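Local atomic coordinates of esterase (Rhizomucor miehei, PDB entry 4WY5), a protein that probably hydrolyses carboxylic ester bonds, as a carboxylesterase built on the alpha/beta hydrolase fold. Residues S60-L65 against E132-A137; T68-P72 against S147-N151; I172-E176 against K236-L240; A243-E249 against Q274-A278; A254-T258 against F306-I311. One frame throughout, in Å; residues are numbered along the deposited sequence.

Contacts 1, 2 and 5 pack helices or loops against the central mixed sheet; contacts 3 and 4 join elements outside it. Contacts 1 and 2 share strand 63-71, with centres about 18 Å apart. Contact 1 meets contact 3 through Tyr135 and Tyr173, and contacts 3 and 4, about 11 Å between centres, are tied where Lys175 reaches the end of helix 245-248. Contact 4 touches contact 5 through Leu275 and Ala254. Contacts 1 and 5 lie on opposite sides of the chain's centre, with centres about 28 Å apart. Ser161, Asp262 and His292 are arranged as a probable catalytic triad; helix 162-176 of contact 3 would then follow the nucleophile, and strand 254-259 of contact 5 precede the acid.

Contact 1 of 5, residues S60-L65 against E132-A137; sequences SDGKTL and EEIYAA
Ser60 meets the helix through its hydroxyl, which donates to the main-chain oxygen of Ala136 with OG to O at 2.7 Å. With OG anti to the backbone N (chi1 -176°), the hydroxyl extends toward the helix and approaches that oxygen tilted from the carbonyl plane. Next comes Asp61, whose CB rests 3.8 Å from Ala136 CB, while its OD2 lies at the edge of the Tyr135 ring, with carboxylate and ring planes 73° apart. The chain then reverses in a type I' turn from Ser60 to Lys63, the tight two-residue connection of a beta hairpin, closed by reciprocal backbone bonds between those two residues. Lys63 runs its aliphatic chain past Glu133 CG and, bent at its last torsion, brings NZ to within 3.7 Å of Glu132 OE1, a long salt bridge. A water bridges the two residues: it accepts from Lys63 NZ at 3.0 Å and donates to Glu132 O at 3.1 Å. Leu65 closes the segment with its two branches spread over the helix, CD1 touching Ala137 CA at 3.6 Å and CD2 lying 3.9 Å from Glu133 CB; the carboxylate of Glu133 turns to Ser120 instead. The segment axes of strand 63-65 and helix 132-137 cross at 78°. Helix 129-143 thus lies against the turn joining strands 52-60 and 63-71, and Tyr135 packs edge-to-face with Tyr173 of helix 162-176 beyond it.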
# COMPACT_ATOMS: atom_id res chain seq x y z
N SER A 60 -28.95 -15.40 18.01
CA SER A 60 -28.14 -14.40 18.70
C SER A 60 -28.81 -13.03 18.70
O SER A 60 -29.21 -12.54 17.64
CB SER A 60 -26.76 -14.30 18.03
OG SER A 60 -25.91 -13.39 18.73
N ASP A 61 -28.94 -12.44 19.89
CA ASP A 61 -29.42 -11.06 20.03
C ASP A 61 -30.76 -10.85 19.36
O ASP A 61 -31.06 -9.77 18.85
CB ASP A 61 -28.39 -10.08 19.44
CG ASP A 61 -28.58 -8.65 19.93
OD1 ASP A 61 -28.81 -8.46 21.15
OD2 ASP A 61 -28.48 -7.71 19.10
N GLY A 62 -31.57 -11.91 19.33
CA GLY A 62 -32.89 -11.82 18.75
C GLY A 62 -32.94 -12.03 17.25
O GLY A 62 -33.95 -11.70 16.61
N LYS A 63 -31.88 -12.57 16.66
CA LYS A 63 -31.92 -12.88 15.23
C LYS A 63 -31.45 -14.29 14.94
O LYS A 63 -30.75 -14.90 15.77
CB LYS A 63 -31.09 -11.86 14.44
CG LYS A 63 -31.65 -10.46 14.62
CD LYS A 63 -31.09 -9.47 13.66
CE LYS A 63 -31.81 -8.14 13.86
NZ LYS A 63 -31.61 -7.65 15.27
N THR A 64 -31.83 -14.79 13.77
CA THR A 64 -31.32 -16.08 13.29
C THR A 64 -30.33 -15.81 12.16
O THR A 64 -30.61 -15.04 11.24
CB THR A 64 -32.46 -17.03 12.83
OG1 THR A 64 -33.15 -16.46 11.71
CG2 THR A 64 -33.45 -17.28 13.98
N LEU A 65 -29.16 -16.42 12.27
CA LEU A 65 -28.05 -16.15 11.36
C LEU A 65 -27.58 -17.39 10.63
O LEU A 65 -27.72 -18.52 11.13
CB LEU A 65 -26.87 -15.57 12.15
CG LEU A 65 -27.14 -14.37 13.06
CD1 LEU A 65 -25.93 -14.15 13.94
CD2 LEU A 65 -27.40 -13.14 12.22
N GLU A 132 -27.31 -4.89 11.86
CA GLU A 132 -27.78 -5.52 13.09
C GLU A 132 -27.47 -7.01 13.12
O GLU A 132 -27.19 -7.57 14.19
CB GLU A 132 -29.29 -5.27 13.26
CG GLU A 132 -29.63 -3.83 13.69
CD GLU A 132 -31.14 -3.53 13.70
OE1 GLU A 132 -31.95 -4.45 13.42
OE2 GLU A 132 -31.51 -2.37 14.03
N GLU A 133 -27.50 -7.67 11.96
CA GLU A 133 -27.11 -9.07 11.89
C GLU A 133 -25.61 -9.22 12.17
O GLU A 133 -25.18 -10.15 12.87
CB GLU A 133 -27.46 -9.67 10.52
CG GLU A 133 -28.95 -9.97 10.34
CD GLU A 133 -29.36 -10.23 8.90
OE1 GLU A 133 -28.62 -9.83 7.98
OE2 GLU A 133 -30.47 -10.79 8.69
N ILE A 134 -24.82 -8.29 11.66
CA ILE A 134 -23.38 -8.46 11.76
C ILE A 134 -22.95 -8.19 13.20
O ILE A 134 -22.05 -8.87 13.74
CB ILE A 134 -22.65 -7.56 10.75
CG1 ILE A 134 -23.04 -8.00 9.33
CG2 ILE A 134 -21.15 -7.63 10.95
CD1 ILE A 134 -22.63 -7.07 8.25
N TYR A 135 -23.65 -7.26 13.86
CA TYR A 135 -23.40 -7.03 15.28
C TYR A 135 -23.76 -8.29 16.08
O TYR A 135 -23.00 -8.71 16.97
CB TYR A 135 -24.20 -5.81 15.79
CG TYR A 135 -24.12 -5.61 17.30
CD1 TYR A 135 -22.96 -5.13 17.91
CD2 TYR A 135 -25.21 -5.91 18.12
CE1 TYR A 135 -22.89 -4.95 19.29
CE2 TYR A 135 -25.16 -5.73 19.50
CZ TYR A 135 -24.00 -5.25 20.07
OH TYR A 135 -23.94 -5.08 21.43
N ALA A 136 -24.87 -8.92 15.74
CA ALA A 136 -25.30 -10.13 16.43
C ALA A 136 -24.36 -11.31 16.19
O ALA A 136 -24.14 -12.13 17.08
CB ALA A 136 -26.71 -10.51 16.02
N ALA A 137 -23.76 -11.38 15.01
CA ALA A 137 -22.81 -12.46 14.75
C ALA A 137 -21.53 -12.27 15.55
O ALA A 137 -20.96 -13.23 16.07
CB ALA A 137 -22.50 -12.55 13.26
O HOH W 1 -28.98 -7.48 16.72

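Contact 2 of 5, residues T68-P72 against S147-N151; sequences TIVRP and SLNIN
Arg71 reaches from the strand to the loop that follows helix 145-148, where its NH2 donates to Asn149 O at 3.3 Å. The N-H points almost straight at the oxygen (169°), and the acceptor lies close to the guanidinium plane. Seen from the acceptor the fit is less regular, because the donor stands above the carbonyl plane, 57° out of it. Leu148 O sits near the guanidinium plane too, at the group's edge, but the modelled separation from NH2 is too short and badly angled to count as a secure bond. The aliphatic part of the contact is slighter: Ile69 CG1 and Leu148 CD2 touch at 4.2 Å, with the two side chains crossing at about a right angle.

A second shell fixes these groups. The arginine chain is extended up to a bend at its third torsion (-74°), and its NH1 is held by Gln78 O, with a weak bond to Thr75 O. Asn149, the first residue beyond the helix and of positive phi, is held through ND2 to Glu76 O and by backbone pairing with Leu80. Trp140 packs against Leu148, and Val113 against Ile69. The buried guanidinium is therefore held at both terminal nitrogens, NH1 and NH2, by main-chain carbonyls, and these neutral partners probably offset part of its positive charge.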
# COMPACT_ATOMS: atom_id res chain seq x y z
N THR A 68 -20.55 -19.12 7.68
CA THR A 68 -19.60 -20.09 7.14
C THR A 68 -18.27 -19.89 7.86
O THR A 68 -17.79 -18.76 7.98
CB THR A 68 -19.45 -19.95 5.60
OG1 THR A 68 -20.69 -20.30 4.97
CG2 THR A 68 -18.37 -20.88 5.06
N ILE A 69 -17.71 -20.98 8.37
CA ILE A 69 -16.49 -20.93 9.15
C ILE A 69 -15.36 -21.61 8.39
O ILE A 69 -15.46 -22.78 8.03
CB ILE A 69 -16.67 -21.60 10.54
CG1 ILE A 69 -17.65 -20.78 11.40
CG2 ILE A 69 -15.34 -21.65 11.28
CD1 ILE A 69 -18.97 -21.42 11.59
N VAL A 70 -14.27 -20.89 8.16
CA VAL A 70 -13.22 -21.33 7.25
C VAL A 70 -11.89 -21.31 8.00
O VAL A 70 -11.61 -20.35 8.71
CB VAL A 70 -13.18 -20.39 6.01
CG1 VAL A 70 -12.34 -20.94 4.93
CG2 VAL A 70 -14.58 -20.16 5.44
N ARG A 71 -11.09 -22.37 7.85
CA ARG A 71 -9.88 -22.57 8.67
C ARG A 71 -8.77 -23.28 7.85
O ARG A 71 -9.08 -24.05 6.94
CB ARG A 71 -10.23 -23.39 9.94
CG ARG A 71 -9.06 -23.66 10.89
CD ARG A 71 -9.32 -24.66 12.05
NE ARG A 71 -10.15 -24.06 13.10
CZ ARG A 71 -9.69 -23.58 14.25
NH1 ARG A 71 -8.40 -23.60 14.54
NH2 ARG A 71 -10.54 -23.07 15.13
N PRO A 72 -7.48 -23.03 8.16
CA PRO A 72 -6.47 -23.76 7.36
C PRO A 72 -6.29 -25.21 7.84
O PRO A 72 -6.58 -25.51 9.01
CB PRO A 72 -5.18 -22.95 7.58
CG PRO A 72 -5.60 -21.68 8.31
CD PRO A 72 -6.85 -22.03 9.05
N SER A 147 -15.56 -23.33 21.59
CA SER A 147 -16.05 -24.36 20.67
C SER A 147 -15.57 -24.09 19.24
O SER A 147 -15.62 -24.98 18.40
CB SER A 147 -17.58 -24.46 20.73
OG SER A 147 -18.22 -23.47 19.94
N LEU A 148 -15.12 -22.86 18.97
CA LEU A 148 -14.55 -22.49 17.67
C LEU A 148 -13.02 -22.55 17.68
O LEU A 148 -12.38 -22.38 16.63
CB LEU A 148 -15.01 -21.09 17.26
CG LEU A 148 -16.49 -20.89 16.91
CD1 LEU A 148 -16.90 -19.45 17.14
CD2 LEU A 148 -16.76 -21.28 15.45
N ASN A 149 -12.43 -22.74 18.86
CA ASN A 149 -10.98 -22.75 19.03
C ASN A 149 -10.30 -21.46 18.53
O ASN A 149 -9.34 -21.51 17.76
CB ASN A 149 -10.38 -23.98 18.34
CG ASN A 149 -9.79 -24.98 19.33
OD1 ASN A 149 -9.85 -24.77 20.54
ND2 ASN A 149 -9.23 -26.08 18.81
N ILE A 150 -10.80 -20.31 19.00
CA ILE A 150 -10.24 -19.01 18.64
C ILE A 150 -9.97 -18.14 19.86
O ILE A 150 -10.60 -18.32 20.91
CB ILE A 150 -11.18 -18.20 17.71
CG1 ILE A 150 -12.51 -17.93 18.41
CG2 ILE A 150 -11.39 -18.89 16.37
CD1 ILE A 150 -13.23 -16.75 17.84
N ASN A 151 -9.04 -17.19 19.71
CA ASN A 151 -8.85 -16.14 20.70
C ASN A 151 -9.77 -14.99 20.34
O ASN A 151 -9.43 -14.18 19.47
CB ASN A 151 -7.39 -15.67 20.74
CG ASN A 151 -7.13 -14.62 21.80
OD1 ASN A 151 -8.03 -14.23 22.55
ND2 ASN A 151 -5.89 -14.15 21.87

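Contact 3 of 5, residues I172-E176 against K236-L240; sequences IYAKE and KLATL
Ile172 and Leu237 form the apolar centre, the two side chains crossing at a slant. Leu237 CD2 nestles against the branch point of the isoleucine, 3.9 Å from Ile172 CG2 and equally near its CB. The second methyl of the same leucine reaches the other way, so that Leu237 CD1 sits at the edge of the Tyr173 ring, near its plane and 4.2 Å from Tyr173 CD2. Ile172 in turn extends its longer branch toward Leu240, further along the loop; its CD1 meets Leu240 CD1 at 4.2 Å as the two chains pass in opposite directions.

Outward from this patch the contact becomes polar. Lys236 starts from a cramped first torsion (chi1 78°, CG between the backbone N and the carbonyl carbon) and bends again at the second (-82°), which carries its chain past Ile172, with CE 4.4 Å from Ile172 CG2. Glu176 comes extended from the opposite direction, and the salt bridge between them has Lys236 NZ 3.3 Å from Glu176 OE2, a weak hydrogen bond. The other oxygen, OE1, is 4.1 Å from the same NZ, so the ammonium favours one side of the carboxylate. Glu176 is exposed, and this edge faces solvent.

The contact fastens the loop between helices 230-233 and 245-248 to the C-terminal part of helix 162-176. Tyr271 of helix 265-277 covers both Ile172 and Leu240, and Ile131 of helix 129-143 lies against Tyr173.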
# COMPACT_ATOMS: atom_id res chain seq x y z
N ILE A 172 -19.06 1.60 14.26
CA ILE A 172 -19.67 2.72 14.98
C ILE A 172 -20.83 2.22 15.84
O ILE A 172 -20.95 2.58 17.02
CB ILE A 172 -20.17 3.82 14.02
CG1 ILE A 172 -18.99 4.42 13.23
CG2 ILE A 172 -20.94 4.92 14.78
CD1 ILE A 172 -19.40 5.42 12.13
N TYR A 173 -21.67 1.38 15.24
CA TYR A 173 -22.81 0.77 15.94
C TYR A 173 -22.38 0.04 17.22
O TYR A 173 -22.97 0.25 18.28
CB TYR A 173 -23.51 -0.21 14.99
CG TYR A 173 -24.77 -0.85 15.51
CD1 TYR A 173 -24.72 -2.06 16.18
CD2 TYR A 173 -26.01 -0.26 15.31
CE1 TYR A 173 -25.87 -2.67 16.64
CE2 TYR A 173 -27.17 -0.87 15.78
CZ TYR A 173 -27.09 -2.07 16.44
OH TYR A 173 -28.22 -2.69 16.91
N ALA A 174 -21.32 -0.77 17.14
CA ALA A 174 -20.86 -1.55 18.30
C ALA A 174 -20.41 -0.63 19.43
O ALA A 174 -20.58 -0.95 20.62
CB ALA A 174 -19.74 -2.49 17.90
N LYS A 175 -19.80 0.49 19.07
CA LYS A 175 -19.37 1.48 20.05
C LYS A 175 -20.55 2.14 20.77
O LYS A 175 -20.46 2.43 21.97
CB LYS A 175 -18.50 2.56 19.38
CG LYS A 175 -17.95 3.60 20.34
CD LYS A 175 -17.28 4.74 19.59
CE LYS A 175 -18.32 5.68 18.99
NZ LYS A 175 -17.74 6.99 18.58
N GLU A 176 -21.63 2.39 20.04
CA GLU A 176 -22.81 3.06 20.60
C GLU A 176 -23.60 2.13 21.52
O GLU A 176 -24.45 2.58 22.30
CB GLU A 176 -23.72 3.58 19.47
CG GLU A 176 -23.07 4.64 18.58
CD GLU A 176 -24.01 5.25 17.55
OE1 GLU A 176 -25.02 4.61 17.17
OE2 GLU A 176 -23.73 6.39 17.11
N LYS A 236 -25.86 8.63 9.61
CA LYS A 236 -24.46 8.34 9.28
C LYS A 236 -24.18 6.83 9.10
O LYS A 236 -23.26 6.46 8.36
CB LYS A 236 -23.47 8.90 10.31
CG LYS A 236 -23.31 8.14 11.62
CD LYS A 236 -24.40 8.47 12.60
CE LYS A 236 -24.36 7.54 13.80
NZ LYS A 236 -25.52 7.81 14.68
N LEU A 237 -24.96 5.98 9.75
CA LEU A 237 -24.77 4.55 9.60
C LEU A 237 -25.19 4.10 8.20
O LEU A 237 -24.73 3.08 7.68
CB LEU A 237 -25.56 3.78 10.65
CG LEU A 237 -25.19 4.00 12.13
CD1 LEU A 237 -26.14 3.22 13.05
CD2 LEU A 237 -23.73 3.63 12.40
N ALA A 238 -26.04 4.91 7.56
CA ALA A 238 -26.41 4.66 6.17
C ALA A 238 -25.41 5.30 5.22
O ALA A 238 -24.90 4.66 4.29
CB ALA A 238 -27.81 5.20 5.87
N THR A 239 -25.12 6.58 5.46
CA THR A 239 -24.18 7.31 4.63
C THR A 239 -23.08 7.89 5.52
O THR A 239 -23.22 8.99 6.08
CB THR A 239 -24.89 8.43 3.82
OG1 THR A 239 -25.63 9.29 4.70
CG2 THR A 239 -25.84 7.83 2.77
N LEU A 240 -21.99 7.12 5.63
CA LEU A 240 -20.82 7.39 6.46
C LEU A 240 -20.28 8.84 6.37
O LEU A 240 -19.70 9.36 7.33
CB LEU A 240 -19.69 6.42 6.08
CG LEU A 240 -19.48 5.02 6.69
CD1 LEU A 240 -20.13 4.85 8.04
CD2 LEU A 240 -19.88 3.89 5.74

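Contact 4 of 5, residues A243-E249 against Q274-A278; sequences ATKADLE and QLAEA
Ala278 and Leu248 make the tight part of the contact, where the end of helix 265-277 presses on the short helix 245-248. The methyl of Ala278 fits against the helix backbone, with CB 3.7 Å from Lys245 O and 3.7 Å from Leu248 CB. Leu248, its CG anti to the carbonyl carbon (chi1 -63°), pushes one branch against the neighbouring helix, CD1 reaching Gln274 CB at 3.8 Å, and turns the other inward, CD2 facing Leu275 CD2 at 4.3 Å.

The outer side is looser. Lys245 and Glu277 cross at about a right angle, but it is the aliphatic CD of the lysine that lies 3.5 Å from Glu277 OE1; a bend at the last torsion (-54°) leaves Lys245 NZ 5.8 Å from that oxygen, so the charged ends form no bridge, and any attraction between them is probably weak. At the other end the segments are bridged by a water, which donates to Ala243 O at 2.7 Å and accepts from Gln274 NE2 at 2.9 Å. Next in the chain, Thr244 forms a capping box with Asp247, each side chain accepting from the other's backbone N-H, which starts the short helix.

Helices 245-248 and 265-277 come before and after strand 254-259, so the pair brackets that strand in the chain. Lys175 of helix 162-176 binds Asp247 O and Glu249 O at the end of the short helix, and Leu251 packs on Leu275.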
# COMPACT_ATOMS: atom_id res chain seq x y z
N ALA A 243 -20.83 11.39 9.26
CA ALA A 243 -20.30 11.17 10.60
C ALA A 243 -19.60 12.41 11.16
O ALA A 243 -18.85 13.08 10.46
CB ALA A 243 -19.36 9.98 10.61
N THR A 244 -19.87 12.70 12.43
CA THR A 244 -19.21 13.80 13.13
C THR A 244 -17.86 13.37 13.67
O THR A 244 -17.54 12.18 13.71
CB THR A 244 -20.02 14.31 14.33
OG1 THR A 244 -20.04 13.28 15.33
CG2 THR A 244 -21.43 14.71 13.93
N LYS A 245 -17.06 14.35 14.09
CA LYS A 245 -15.81 14.09 14.78
C LYS A 245 -16.07 13.27 16.06
O LYS A 245 -15.27 12.38 16.42
CB LYS A 245 -15.12 15.42 15.09
CG LYS A 245 -13.67 15.32 15.51
CD LYS A 245 -13.00 16.71 15.44
CE LYS A 245 -11.87 16.84 16.45
NZ LYS A 245 -12.36 16.50 17.81
N ALA A 246 -17.20 13.55 16.72
CA ALA A 246 -17.61 12.82 17.93
C ALA A 246 -18.02 11.38 17.64
O ALA A 246 -17.69 10.46 18.39
CB ALA A 246 -18.76 13.56 18.63
N ASP A 247 -18.74 11.19 16.53
CA ASP A 247 -19.13 9.86 16.09
C ASP A 247 -17.91 8.95 15.88
O ASP A 247 -17.99 7.76 16.15
CB ASP A 247 -19.95 9.94 14.79
CG ASP A 247 -21.37 10.46 15.01
OD1 ASP A 247 -21.95 10.17 16.09
OD2 ASP A 247 -21.92 11.14 14.10
N LEU A 248 -16.80 9.52 15.41
CA LEU A 248 -15.65 8.73 14.96
C LEU A 248 -14.56 8.54 16.01
O LEU A 248 -13.72 7.64 15.88
CB LEU A 248 -15.05 9.40 13.72
CG LEU A 248 -15.97 9.47 12.51
CD1 LEU A 248 -15.26 10.10 11.33
CD2 LEU A 248 -16.47 8.07 12.14
N GLU A 249 -14.58 9.36 17.06
CA GLU A 249 -13.59 9.29 18.14
C GLU A 249 -13.58 7.92 18.83
O GLU A 249 -14.64 7.34 19.09
CB GLU A 249 -13.85 10.41 19.16
CG GLU A 249 -12.62 11.23 19.56
CD GLU A 249 -11.90 10.65 20.77
OE1 GLU A 249 -12.53 9.86 21.52
OE2 GLU A 249 -10.71 10.99 20.98
N GLN A 274 -11.39 12.07 7.51
CA GLN A 274 -12.32 12.23 8.64
C GLN A 274 -11.89 11.40 9.86
O GLN A 274 -11.93 11.87 11.01
CB GLN A 274 -13.75 11.80 8.24
CG GLN A 274 -14.39 12.56 7.07
CD GLN A 274 -15.81 12.07 6.75
OE1 GLN A 274 -16.10 11.61 5.63
NE2 GLN A 274 -16.71 12.17 7.73
N LEU A 275 -11.46 10.17 9.60
CA LEU A 275 -11.00 9.31 10.68
C LEU A 275 -9.74 9.90 11.32
O LEU A 275 -9.64 9.95 12.55
CB LEU A 275 -10.74 7.89 10.17
CG LEU A 275 -11.95 7.04 9.75
CD1 LEU A 275 -11.49 5.92 8.84
CD2 LEU A 275 -12.69 6.44 10.96
N ALA A 276 -8.81 10.40 10.52
CA ALA A 276 -7.58 10.96 11.08
C ALA A 276 -7.82 12.24 11.91
O ALA A 276 -7.19 12.45 12.94
CB ALA A 276 -6.56 11.23 9.97
N GLU A 277 -8.76 13.06 11.47
CA GLU A 277 -9.12 14.27 12.21
C GLU A 277 -9.67 13.94 13.61
O GLU A 277 -9.50 14.70 14.56
CB GLU A 277 -10.14 15.08 11.41
CG GLU A 277 -10.78 16.25 12.16
CD GLU A 277 -11.98 16.84 11.42
OE1 GLU A 277 -12.81 17.51 12.08
OE2 GLU A 277 -12.11 16.62 10.20
N ALA A 278 -10.32 12.78 13.73
CA ALA A 278 -10.91 12.37 15.00
C ALA A 278 -9.91 11.62 15.86
O ALA A 278 -10.26 11.12 16.92
CB ALA A 278 -12.14 11.50 14.75
O HOH W 2 -16.30 13.83 10.09

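Contact 5 of 5, residues A254-T258 against F306-I311; sequences ALLFT and FTINTI
Phe257 and Leu255 project from a strand that runs nearly antiparallel to the helix carrying Thr307 and Ile311, the segment axes being 11.1 Å apart at closest approach and their directions 175° from each other. The Phe257 ring carries most of the contact. Thr307 CG2 sits squarely over one face in a CH-pi interaction, 3.9 Å from the Phe257 centroid and 13° off the normal. The threonine can do this because its chi1 of -55° sets CG2 anti to the backbone N, while OG1 turns back along the helix to bond Gln303 O. Thr310 CG2 approaches the rim of the same ring, 4.1 Å from Phe257 CZ, and Ile311 CG1 comes in at a slant to Phe257 CE2, 3.6 Å away.

This is the sheet-to-helix layer of the alpha/beta hydrolase fold: strand 254-259 lies between strands 185-189 and 282-287, and the last modelled helix, 302-319, packs along strand 254-259 on one face of the sheet. Two residues back along the strand, Leu255 CD2 lies 4.4 Å from Ile311 CG1.

Phe306 CE2 touches Phe257 CE1 at 4.2 Å. The Phe306 ring has Thr310 OG1 over one face, where the hydroxyl is turned to donate to Phe306 O at 2.7 Å; that oxygen also accepts from Thr310 N. Some of these residues also reach the second subunit of the assembly: Thr310 meets Thr310 of the second subunit, and Leu255 packs on Phe306 of that subunit.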
# COMPACT_ATOMS: atom_id res chain seq x y z
N ALA A 254 -7.51 1.77 11.37
CA ALA A 254 -8.10 1.50 10.07
C ALA A 254 -7.05 1.28 9.00
O ALA A 254 -5.97 1.87 9.06
CB ALA A 254 -9.02 2.65 9.65
N LEU A 255 -7.36 0.41 8.04
CA LEU A 255 -6.58 0.28 6.80
C LEU A 255 -7.55 0.49 5.64
O LEU A 255 -8.55 -0.22 5.54
CB LEU A 255 -5.88 -1.08 6.71
CG LEU A 255 -5.15 -1.44 5.40
CD1 LEU A 255 -3.96 -0.49 5.07
CD2 LEU A 255 -4.70 -2.90 5.41
N LEU A 256 -7.30 1.50 4.80
CA LEU A 256 -8.24 1.80 3.72
C LEU A 256 -7.59 1.77 2.33
O LEU A 256 -6.51 2.33 2.13
CB LEU A 256 -8.91 3.15 3.97
CG LEU A 256 -10.09 3.57 3.10
CD1 LEU A 256 -10.93 4.54 3.90
CD2 LEU A 256 -9.64 4.27 1.83
N PHE A 257 -8.23 1.07 1.39
CA PHE A 257 -7.79 1.03 -0.01
C PHE A 257 -8.79 1.77 -0.87
O PHE A 257 -10.01 1.64 -0.67
CB PHE A 257 -7.65 -0.39 -0.55
CG PHE A 257 -6.59 -1.22 0.14
CD1 PHE A 257 -5.29 -1.29 -0.38
CD2 PHE A 257 -6.88 -1.93 1.29
CE1 PHE A 257 -4.31 -2.06 0.23
CE2 PHE A 257 -5.91 -2.71 1.92
CZ PHE A 257 -4.62 -2.77 1.39
N THR A 258 -8.26 2.51 -1.84
CA THR A 258 -9.07 3.21 -2.82
C THR A 258 -8.58 2.82 -4.22
O THR A 258 -7.41 2.45 -4.38
CB THR A 258 -8.99 4.73 -2.56
OG1 THR A 258 -10.29 5.24 -2.26
CG2 THR A 258 -8.37 5.46 -3.71
N PHE A 306 -0.46 -7.50 -4.53
CA PHE A 306 -0.06 -6.47 -3.56
C PHE A 306 -1.12 -6.32 -2.47
O PHE A 306 -0.81 -6.31 -1.29
CB PHE A 306 0.17 -5.12 -4.28
CG PHE A 306 0.24 -3.92 -3.35
CD1 PHE A 306 1.45 -3.54 -2.75
CD2 PHE A 306 -0.89 -3.18 -3.07
CE1 PHE A 306 1.52 -2.43 -1.89
CE2 PHE A 306 -0.84 -2.08 -2.21
CZ PHE A 306 0.37 -1.70 -1.61
N THR A 307 -2.38 -6.26 -2.86
CA THR A 307 -3.43 -5.93 -1.90
C THR A 307 -3.64 -7.07 -0.92
O THR A 307 -3.76 -6.84 0.29
CB THR A 307 -4.75 -5.57 -2.61
OG1 THR A 307 -4.51 -4.50 -3.55
CG2 THR A 307 -5.79 -5.13 -1.59
N ILE A 308 -3.63 -8.31 -1.41
CA ILE A 308 -3.72 -9.47 -0.50
C ILE A 308 -2.54 -9.51 0.49
O ILE A 308 -2.75 -9.53 1.70
CB ILE A 308 -3.79 -10.80 -1.28
CG1 ILE A 308 -5.13 -10.93 -2.00
CG2 ILE A 308 -3.61 -11.98 -0.32
CD1 ILE A 308 -6.35 -10.94 -1.06
N ASN A 309 -1.30 -9.45 -0.02
CA ASN A 309 -0.13 -9.48 0.86
C ASN A 309 -0.09 -8.34 1.89
O ASN A 309 0.35 -8.53 3.02
CB ASN A 309 1.17 -9.44 0.04
CG ASN A 309 1.41 -10.72 -0.74
OD1 ASN A 309 0.72 -11.72 -0.54
ND2 ASN A 309 2.42 -10.70 -1.62
N THR A 310 -0.54 -7.16 1.48
CA THR A 310 -0.47 -5.97 2.33
C THR A 310 -1.50 -6.03 3.48
O THR A 310 -1.20 -5.64 4.61
CB THR A 310 -0.68 -4.69 1.47
OG1 THR A 310 0.36 -4.62 0.47
CG2 THR A 310 -0.64 -3.43 2.32
N ILE A 311 -2.71 -6.50 3.18
CA ILE A 311 -3.70 -6.80 4.20
C ILE A 311 -3.18 -7.86 5.19
O ILE A 311 -3.28 -7.69 6.41
CB ILE A 311 -5.03 -7.32 3.59
CG1 ILE A 311 -5.73 -6.24 2.76
CG2 ILE A 311 -5.98 -7.83 4.68
CD1 ILE A 311 -7.00 -6.75 2.07